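Export chaperone SatS (PDB 6DNM) acts as a chaperone for the SecA2 protein export pathway of Mycobacterium tuberculosis, here represented by its C-terminal domain. Local coordinates at residues V16-I21 with D78-A83; Y62-H67 with A83-S88; D110-V115 with V153-D158. One frame throughout, in Å; residues are numbered along the deposited sequence.

From the N terminus, the chain passes helix 12-16 and enters strand 19-24. Contact 1 starts at this junction and closes when helix 77-86 returns to it. The loop between holds strands 29-37, 40-43, 45-46 and 49-52, then helix 56-63. Contact 2 joins the end of that helix to the last turn of helix 77-86. Contacts 1 and 2 therefore cross along the chain. They share Ala-83, and Arg-81 forms a salt bridge with Glu-66 between them. Contact 3 follows in series, on the opposite side of the chain's centre. It closes the loop containing helices 117-134 and 138-142. It ties the turn after helix 104-110 to the end of helix 148-157.

Contact 1. Residues V16-I21 with D78-A83; sequences VGIDPI and DDIRTA
Ile-18, just after helix 12-16, and Ile-80 of helix 77-86 make the closest approach of the two segments. Their CD1 methyls meet, with Ile-18 CD1 3.6 Å from Ile-80 CD1. In both residues CG1 is anti to the carbonyl carbon, and chi2 is extended, 165° in Ile-18 and 166° in Ile-80. Each CD1 is thus carried well out from its backbone. Val-16 packs next to this pair. Val-16 CG2 lies 4.2 Å from Ile-80 CG1, a looser fit. All three side chains are buried. Phe-12 and Trp-13 of helix 12-16 also touch Ile-80, while Leu-33 and Cys-35 of strand 29-37 touch Ile-18.

The other side is more open. Val-16 CG1 meets the aliphatic carbon of an acidic residue, Asp-79 CB, at 3.9 Å. Asp-79 itself is partly exposed. Gly-17 is exposed and ends helix 12-16 in a Schellman motif, with phi at 73°. There the chain turns from the helix toward the strand. Just before this turn, Val-16 O accepts a hydrogen bond from Thr-76 OG1.

No hydrogen bond joins the two segments directly. Van der Waals packing of branched aliphatic groups holds them, and Asp-79 OD2 takes its hydrogen bond from Val-5 N instead. The chemistry is that of a small apolar patch between helix 77-86 and the link from helix 12-16 to strand 19-24, with the Asp-79 carboxylate at its edge.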
loop_
_atom_site.group_PDB
_atom_site.type_symbol
_atom_site.label_atom_id
_atom_site.label_comp_id
_atom_site.label_asym_id
_atom_site.label_seq_id
_atom_site.Cartn_x
_atom_site.Cartn_y
_atom_site.Cartn_z
ATOM N N VAL A 16 18.254 3.621 5.156
ATOM C CA VAL A 16 17.818 4.561 4.124
ATOM C C VAL A 16 16.455 5.176 4.419
ATOM O O VAL A 16 16.071 6.153 3.762
ATOM C CB VAL A 16 17.964 3.984 2.704
ATOM C CG1 VAL A 16 19.405 3.581 2.443
ATOM C CG2 VAL A 16 17.034 2.817 2.491
ATOM N N GLY A 17 15.711 4.637 5.382
ATOM C CA GLY A 17 14.447 5.225 5.787
ATOM C C GLY A 17 13.325 5.049 4.795
ATOM O O GLY A 17 12.334 5.777 4.856
ATOM N N ILE A 18 13.454 4.097 3.878
ATOM C CA ILE A 18 12.473 3.852 2.831
ATOM C C ILE A 18 12.190 2.356 2.841
ATOM O O ILE A 18 13.122 1.553 2.938
ATOM C CB ILE A 18 13.015 4.321 1.461
ATOM C CG1 ILE A 18 13.241 5.843 1.470
ATOM C CG2 ILE A 18 12.093 3.909 0.326
ATOM C CD1 ILE A 18 14.105 6.382 0.327
ATOM N N ASP A 19 10.903 1.981 2.770
ATOM C CA ASP A 19 10.504 0.586 2.888
ATOM C C ASP A 19 10.094 0.029 1.539
ATOM O O ASP A 19 9.188 0.580 0.896
ATOM C CB ASP A 19 9.291 0.440 3.823
ATOM C CG ASP A 19 9.612 0.683 5.279
ATOM O OD1 ASP A 19 10.762 0.464 5.709
ATOM O OD2 ASP A 19 8.675 1.083 5.997
ATOM N N PRO A 20 10.648 -1.106 1.127
ATOM C CA PRO A 20 9.990 -1.898 0.079
ATOM C C PRO A 20 8.692 -2.471 0.618
ATOM O O PRO A 20 8.612 -2.898 1.770
ATOM C CB PRO A 20 11.000 -3.019 -0.205
ATOM C CG PRO A 20 12.324 -2.517 0.375
ATOM C CD PRO A 20 11.917 -1.701 1.569
ATOM N N ILE A 21 7.654 -2.443 -0.215
ATOM C CA ILE A 21 6.360 -2.988 0.175
ATOM C C ILE A 21 5.865 -3.947 -0.898
ATOM O O ILE A 21 6.261 -3.870 -2.062
ATOM C CB ILE A 21 5.294 -1.904 0.484
ATOM C CG1 ILE A 21 4.855 -1.188 -0.791
ATOM C CG2 ILE A 21 5.803 -0.913 1.539
ATOM C CD1 ILE A 21 3.660 -0.252 -0.570
ATOM N N ASP A 78 20.135 8.348 -3.146
ATOM C CA ASP A 78 21.369 8.006 -3.849
ATOM C C ASP A 78 21.973 6.707 -3.346
ATOM O O ASP A 78 22.578 6.007 -4.113
ATOM C CB ASP A 78 22.392 9.136 -3.809
ATOM C CG ASP A 78 23.432 9.029 -4.933
ATOM O OD1 ASP A 78 23.070 9.266 -6.108
ATOM O OD2 ASP A 78 24.593 8.721 -4.647
ATOM N N ASP A 79 21.790 6.393 -2.069
ATOM C CA ASP A 79 22.254 5.111 -1.541
ATOM C C ASP A 79 21.537 3.948 -2.215
ATOM O O ASP A 79 22.143 2.906 -2.487
ATOM C CB ASP A 79 22.036 5.051 -0.026
ATOM C CG ASP A 79 23.099 5.805 0.756
ATOM O OD1 ASP A 79 24.075 6.298 0.149
ATOM O OD2 ASP A 79 22.959 5.896 1.992
ATOM N N ILE A 80 20.238 4.103 -2.477
ATOM C CA ILE A 80 19.488 3.056 -3.169
ATOM C C ILE A 80 19.983 2.899 -4.598
ATOM O O ILE A 80 20.254 1.782 -5.057
ATOM C CB ILE A 80 17.979 3.345 -3.117
ATOM C CG1 ILE A 80 17.491 3.353 -1.663
ATOM C CG2 ILE A 80 17.220 2.330 -3.979
ATOM C CD1 ILE A 80 16.115 3.948 -1.473
ATOM N N ARG A 81 20.099 4.013 -5.323
ATOM C CA ARG A 81 20.521 3.953 -6.718
ATOM C C ARG A 81 21.923 3.375 -6.839
ATOM O O ARG A 81 22.183 2.539 -7.715
ATOM C CB ARG A 81 20.448 5.351 -7.339
ATOM C CG ARG A 81 20.905 5.400 -8.791
ATOM C CD ARG A 81 20.591 6.740 -9.432
ATOM N NE ARG A 81 21.296 7.837 -8.776
ATOM C CZ ARG A 81 22.450 8.340 -9.200
ATOM N NH1 ARG A 81 23.038 7.840 -10.279
ATOM N NH2 ARG A 81 23.019 9.340 -8.543
ATOM N N THR A 82 22.834 3.795 -5.955
ATOM C CA THR A 82 24.204 3.286 -5.974
ATOM C C THR A 82 24.252 1.800 -5.635
ATOM O O THR A 82 25.044 1.051 -6.215
ATOM C CB THR A 82 25.071 4.090 -4.996
ATOM O OG1 THR A 82 25.026 5.480 -5.341
ATOM C CG2 THR A 82 26.505 3.623 -5.053
ATOM N N ALA A 83 23.415 1.349 -4.701
ATOM C CA ALA A 83 23.348 -0.084 -4.430
ATOM C C ALA A 83 22.845 -0.843 -5.651
ATOM O O ALA A 83 23.346 -1.931 -5.965
ATOM C CB ALA A 83 22.462 -0.355 -3.213
#

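Contact 2. Residues Y62-H67 with A83-S88; sequences YLADEH and AATDGS
Beside Leu-63 and Ala-64, which pack on Ala-84, the rings of Tyr-62 and His-67 lie over one another. This ring pair lies within segment 62-67 and does not reach helix 77-86. His-67 NE2 sits 3.2 Å above the plane of the Tyr-62 ring, over its centre. In return, Tyr-62 CZ lies over the centre of one face of the imidazole. Tyr-62 C is at the imidazole edge, in its plane. A weak hydrogen bond runs from His-67 NE2 to Tyr-62 O, 2.8 Å long but bent to 122°. The Tyr-62 ring also meets that of Phe-53, with the planes at about 55°.

The contact itself is made by small groups. Ala-84 CB points at the turn ending helix 56-63 and lies 3.6 Å from Ala-64 N. Ala-84 CB is 4.0 Å from Ala-64 CB; Leu-63 CB is a little farther off. Thr-85 adds its methyl, which meets backbone: Thr-85 CG2 is 3.3 Å from Ala-64 O. With chi1 at 58°, CG2 is anti to the carbonyl carbon, while OG1 bonds back to Arg-81 O and Thr-82 O within its helix. Two residues on, Gly-87 ends this helix in a Schellman motif.

No hydrogen bond crosses the contact. The alanine side chains allow a close approach, with the CA atoms of Ala-64 and Ala-84 4.8 Å apart. Methyls packed on backbone and on each other join the two helix ends.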
loop_
_atom_site.group_PDB
_atom_site.type_symbol
_atom_site.label_atom_id
_atom_site.label_comp_id
_atom_site.label_asym_id
_atom_site.label_seq_id
_atom_site.Cartn_x
_atom_site.Cartn_y
_atom_site.Cartn_z
ATOM N N TYR A 62 14.778 -0.791 -12.363
ATOM C CA TYR A 62 14.312 0.585 -12.428
ATOM C C TYR A 62 15.171 1.493 -11.556
ATOM O O TYR A 62 15.556 2.592 -11.978
ATOM C CB TYR A 62 12.851 0.628 -11.982
ATOM C CG TYR A 62 12.238 2.008 -11.965
ATOM C CD1 TYR A 62 11.609 2.523 -13.091
ATOM C CD2 TYR A 62 12.270 2.791 -10.813
ATOM C CE1 TYR A 62 11.040 3.785 -13.076
ATOM C CE2 TYR A 62 11.713 4.058 -10.789
ATOM C CZ TYR A 62 11.094 4.551 -11.923
ATOM O OH TYR A 62 10.534 5.814 -11.898
ATOM N N LEU A 63 15.503 1.036 -10.345
ATOM C CA LEU A 63 16.260 1.851 -9.403
ATOM C C LEU A 63 17.707 2.062 -9.833
ATOM O O LEU A 63 18.367 2.960 -9.304
ATOM C CB LEU A 63 16.201 1.229 -8.003
ATOM C CG LEU A 63 14.814 1.185 -7.363
ATOM C CD1 LEU A 63 14.810 0.251 -6.154
ATOM C CD2 LEU A 63 14.378 2.594 -6.978
ATOM N N ALA A 64 18.208 1.266 -10.780
ATOM C CA ALA A 64 19.544 1.483 -11.327
ATOM C C ALA A 64 19.596 2.655 -12.292
ATOM O O ALA A 64 20.691 3.152 -12.581
ATOM C CB ALA A 64 20.030 0.232 -12.058
ATOM N N ASP A 65 18.454 3.091 -12.809
ATOM C CA ASP A 65 18.419 4.151 -13.802
ATOM C C ASP A 65 18.202 5.497 -13.129
ATOM O O ASP A 65 17.616 5.587 -12.047
ATOM C CB ASP A 65 17.290 3.906 -14.804
ATOM C CG ASP A 65 17.607 2.797 -15.776
ATOM O OD1 ASP A 65 18.806 2.569 -16.026
ATOM O OD2 ASP A 65 16.668 2.157 -16.293
ATOM N N GLU A 66 18.694 6.547 -13.778
ATOM C CA GLU A 66 18.413 7.904 -13.332
ATOM C C GLU A 66 16.934 8.194 -13.523
ATOM O O GLU A 66 16.359 7.882 -14.571
ATOM C CB GLU A 66 19.231 8.900 -14.149
ATOM C CG GLU A 66 19.564 10.183 -13.415
ATOM C CD GLU A 66 20.710 10.012 -12.440
ATOM O OE1 GLU A 66 20.467 9.527 -11.313
ATOM O OE2 GLU A 66 21.853 10.360 -12.802
ATOM N N HIS A 67 16.316 8.791 -12.512
ATOM C CA HIS A 67 14.892 9.060 -12.555
ATOM C C HIS A 67 14.603 10.348 -11.806
ATOM O O HIS A 67 15.319 10.726 -10.874
ATOM C CB HIS A 67 14.076 7.929 -11.913
ATOM C CG HIS A 67 14.069 6.659 -12.703
ATOM N ND1 HIS A 67 13.538 6.573 -13.972
ATOM C CD2 HIS A 67 14.519 5.420 -12.399
ATOM C CE1 HIS A 67 13.668 5.336 -14.418
ATOM N NE2 HIS A 67 14.264 4.618 -13.485
ATOM N N ALA A 83 23.415 1.349 -4.701
ATOM C CA ALA A 83 23.348 -0.084 -4.430
ATOM C C ALA A 83 22.845 -0.843 -5.651
ATOM O O ALA A 83 23.346 -1.931 -5.965
ATOM C CB ALA A 83 22.462 -0.355 -3.213
ATOM N N ALA A 84 21.832 -0.300 -6.333
ATOM C CA ALA A 84 21.338 -0.934 -7.552
ATOM C C ALA A 84 22.440 -1.049 -8.600
ATOM O O ALA A 84 22.628 -2.111 -9.207
ATOM C CB ALA A 84 20.146 -0.152 -8.102
ATOM N N THR A 85 23.185 0.037 -8.826
ATOM C CA THR A 85 24.232 -0.015 -9.844
ATOM C C THR A 85 25.441 -0.824 -9.381
ATOM O O THR A 85 26.155 -1.391 -10.217
ATOM C CB THR A 85 24.610 1.394 -10.329
ATOM O OG1 THR A 85 25.044 2.199 -9.227
ATOM C CG2 THR A 85 23.404 2.065 -10.993
ATOM N N ASP A 86 25.680 -0.906 -8.068
ATOM C CA ASP A 86 26.739 -1.768 -7.552
ATOM C C ASP A 86 26.404 -3.240 -7.722
ATOM O O ASP A 86 27.300 -4.084 -7.629
ATOM C CB ASP A 86 26.932 -1.553 -6.049
ATOM C CG ASP A 86 27.738 -0.319 -5.714
ATOM O OD1 ASP A 86 28.302 0.321 -6.630
ATOM O OD2 ASP A 86 27.816 -0.010 -4.506
ATOM N N GLY A 87 25.130 -3.568 -7.921
ATOM C CA GLY A 87 24.704 -4.949 -7.918
ATOM C C GLY A 87 24.455 -5.527 -6.544
ATOM O O GLY A 87 24.218 -6.733 -6.429
ATOM N N SER A 88 24.487 -4.705 -5.499
ATOM C CA SER A 88 24.344 -5.172 -4.129
ATOM C C SER A 88 22.959 -4.918 -3.556
ATOM O O SER A 88 22.696 -5.320 -2.418
ATOM C CB SER A 88 25.389 -4.495 -3.241
ATOM O OG SER A 88 25.189 -3.091 -3.230
#

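Contact 3. Residues D110-V115 with V153-D158; sequences DGPDAV and VAYVLD
Pro-112 and Val-156 form the middle of this contact, and their interactions are apolar. Pro-112 CB lies 3.7 Å from Val-156 CG2. Pro-112 CB also lies 3.6 Å from Tyr-155 CD2, and Pro-112 CG is a little farther from the same ring. Pro-112 CB meets the ring at its edge, near its plane, and not over a face. Tyr-155 CG is anti to the backbone N, chi1 178°, which swings the ring out beside Pro-112. Val-115 also packs on Val-156. Val-115 CG1 is 4.0 Å from Val-156 CG1, and the two side chains cross at about a right angle. Of the Val-156 methyls, CG2 faces mainly Pro-112, and CG1 meets Val-115.

Backbone hydrogen bonds shape each segment separately. Ala-114 N bonds to Gly-111 O and Val-115 N to Pro-112 O, each at 3.1 Å, forming a short 3-10 turn. Gly-111 precedes it with phi at 100°, just after helix 104-110 ends. In the helix, Leu-157 N bonds to Val-153 O. Across the contact there is no hydrogen bond.

One charged interaction lies at the border. Asp-113 OD1 forms a salt bridge with Lys-164, whose side chain also touches Tyr-155.

The turn connects helix 104-110 to helix 117-134 and packs on the last turns of helix 148-157. Leu-120 of helix 117-134 touches both Val-115 and Val-156, and Phe-108 of helix 104-110 adds to the packing round Val-115. Three helices therefore converge here, with the loop residues Pro-165 and Tyr-169 touching Tyr-155 and Pro-112 respectively.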
loop_
_atom_site.group_PDB
_atom_site.type_symbol
_atom_site.label_atom_id
_atom_site.label_comp_id
_atom_site.label_asym_id
_atom_site.label_seq_id
_atom_site.Cartn_x
_atom_site.Cartn_y
_atom_site.Cartn_z
ATOM N N ASP A 110 -20.079 -11.548 2.531
ATOM C CA ASP A 110 -20.514 -12.514 3.530
ATOM C C ASP A 110 -20.609 -11.920 4.930
ATOM O O ASP A 110 -21.010 -12.622 5.865
ATOM C CB ASP A 110 -19.574 -13.721 3.540
ATOM C CG ASP A 110 -19.713 -14.580 2.303
ATOM O OD1 ASP A 110 -20.824 -14.626 1.732
ATOM O OD2 ASP A 110 -18.710 -15.210 1.907
ATOM N N GLY A 111 -20.253 -10.651 5.100
ATOM C CA GLY A 111 -20.414 -9.988 6.367
ATOM C C GLY A 111 -19.140 -9.900 7.174
ATOM O O GLY A 111 -18.093 -10.458 6.814
ATOM N N PRO A 112 -19.217 -9.197 8.304
ATOM C CA PRO A 112 -18.000 -8.936 9.087
ATOM C C PRO A 112 -17.284 -10.191 9.542
ATOM O O PRO A 112 -16.050 -10.190 9.609
ATOM C CB PRO A 112 -18.504 -8.098 10.273
ATOM C CG PRO A 112 -19.981 -8.317 10.312
ATOM C CD PRO A 112 -20.420 -8.605 8.912
ATOM N N ASP A 113 -18.007 -11.270 9.843
ATOM C CA ASP A 113 -17.344 -12.460 10.367
ATOM C C ASP A 113 -16.526 -13.196 9.313
ATOM O O ASP A 113 -15.683 -14.028 9.673
ATOM C CB ASP A 113 -18.353 -13.393 11.040
ATOM C CG ASP A 113 -19.211 -12.676 12.067
ATOM O OD1 ASP A 113 -20.394 -13.045 12.221
ATOM O OD2 ASP A 113 -18.700 -11.741 12.717
ATOM N N ALA A 114 -16.744 -12.910 8.028
ATOM C CA ALA A 114 -15.932 -13.482 6.963
ATOM C C ALA A 114 -14.661 -12.688 6.689
ATOM O O ALA A 114 -13.787 -13.178 5.964
ATOM C CB ALA A 114 -16.740 -13.584 5.667
ATOM N N VAL A 115 -14.539 -11.485 7.240
ATOM C CA VAL A 115 -13.399 -10.613 6.974
ATOM C C VAL A 115 -12.327 -10.858 8.024
ATOM O O VAL A 115 -12.600 -10.810 9.231
ATOM C CB VAL A 115 -13.820 -9.136 6.975
ATOM C CG1 VAL A 115 -12.606 -8.267 6.690
ATOM C CG2 VAL A 115 -14.926 -8.895 5.963
ATOM N N VAL A 153 -16.119 -1.662 8.105
ATOM C CA VAL A 153 -14.693 -1.671 8.410
ATOM C C VAL A 153 -14.459 -1.347 9.881
ATOM O O VAL A 153 -13.692 -2.033 10.568
ATOM C CB VAL A 153 -13.964 -0.688 7.482
ATOM C CG1 VAL A 153 -12.524 -0.461 7.953
ATOM C CG2 VAL A 153 -14.002 -1.211 6.054
ATOM N N ALA A 154 -15.112 -0.292 10.390
ATOM C CA ALA A 154 -14.909 0.086 11.789
ATOM C C ALA A 154 -15.304 -1.054 12.720
ATOM O O ALA A 154 -14.616 -1.325 13.713
ATOM C CB ALA A 154 -15.672 1.374 12.115
ATOM N N TYR A 155 -16.395 -1.753 12.398
ATOM C CA TYR A 155 -16.824 -2.868 13.229
ATOM C C TYR A 155 -15.788 -3.989 13.242
ATOM O O TYR A 155 -15.429 -4.497 14.312
ATOM C CB TYR A 155 -18.186 -3.385 12.765
ATOM C CG TYR A 155 -18.628 -4.579 13.583
ATOM C CD1 TYR A 155 -19.187 -4.408 14.845
ATOM C CD2 TYR A 155 -18.452 -5.878 13.115
ATOM C CE1 TYR A 155 -19.577 -5.492 15.608
ATOM C CE2 TYR A 155 -18.842 -6.974 13.879
ATOM C CZ TYR A 155 -19.402 -6.772 15.123
ATOM O OH TYR A 155 -19.788 -7.859 15.884
ATOM N N VAL A 156 -15.299 -4.393 12.063
ATOM C CA VAL A 156 -14.331 -5.490 11.988
ATOM C C VAL A 156 -13.057 -5.135 12.744
ATOM O O VAL A 156 -12.455 -5.986 13.408
ATOM C CB VAL A 156 -14.036 -5.869 10.520
ATOM C CG1 VAL A 156 -12.847 -6.849 10.435
ATOM C CG2 VAL A 156 -15.268 -6.458 9.841
ATOM N N LEU A 157 -12.619 -3.878 12.650
ATOM C CA LEU A 157 -11.356 -3.484 13.263
ATOM C C LEU A 157 -11.457 -3.253 14.764
ATOM O O LEU A 157 -10.420 -3.049 15.405
ATOM C CB LEU A 157 -10.807 -2.233 12.574
ATOM C CG LEU A 157 -10.433 -2.428 11.109
ATOM C CD1 LEU A 157 -9.887 -1.130 10.530
ATOM C CD2 LEU A 157 -9.396 -3.536 10.999
ATOM N N ASP A 158 -12.662 -3.278 15.340
ATOM C CA ASP A 158 -12.840 -3.052 16.775
ATOM C C ASP A 158 -13.460 -4.281 17.424
ATOM O O ASP A 158 -14.694 -4.434 17.418
ATOM C CB ASP A 158 -13.720 -1.825 17.014
ATOM C CG ASP A 158 -13.876 -1.484 18.486
ATOM O OD1 ASP A 158 -13.311 -2.187 19.352
ATOM O OD2 ASP A 158 -14.593 -0.501 18.779
#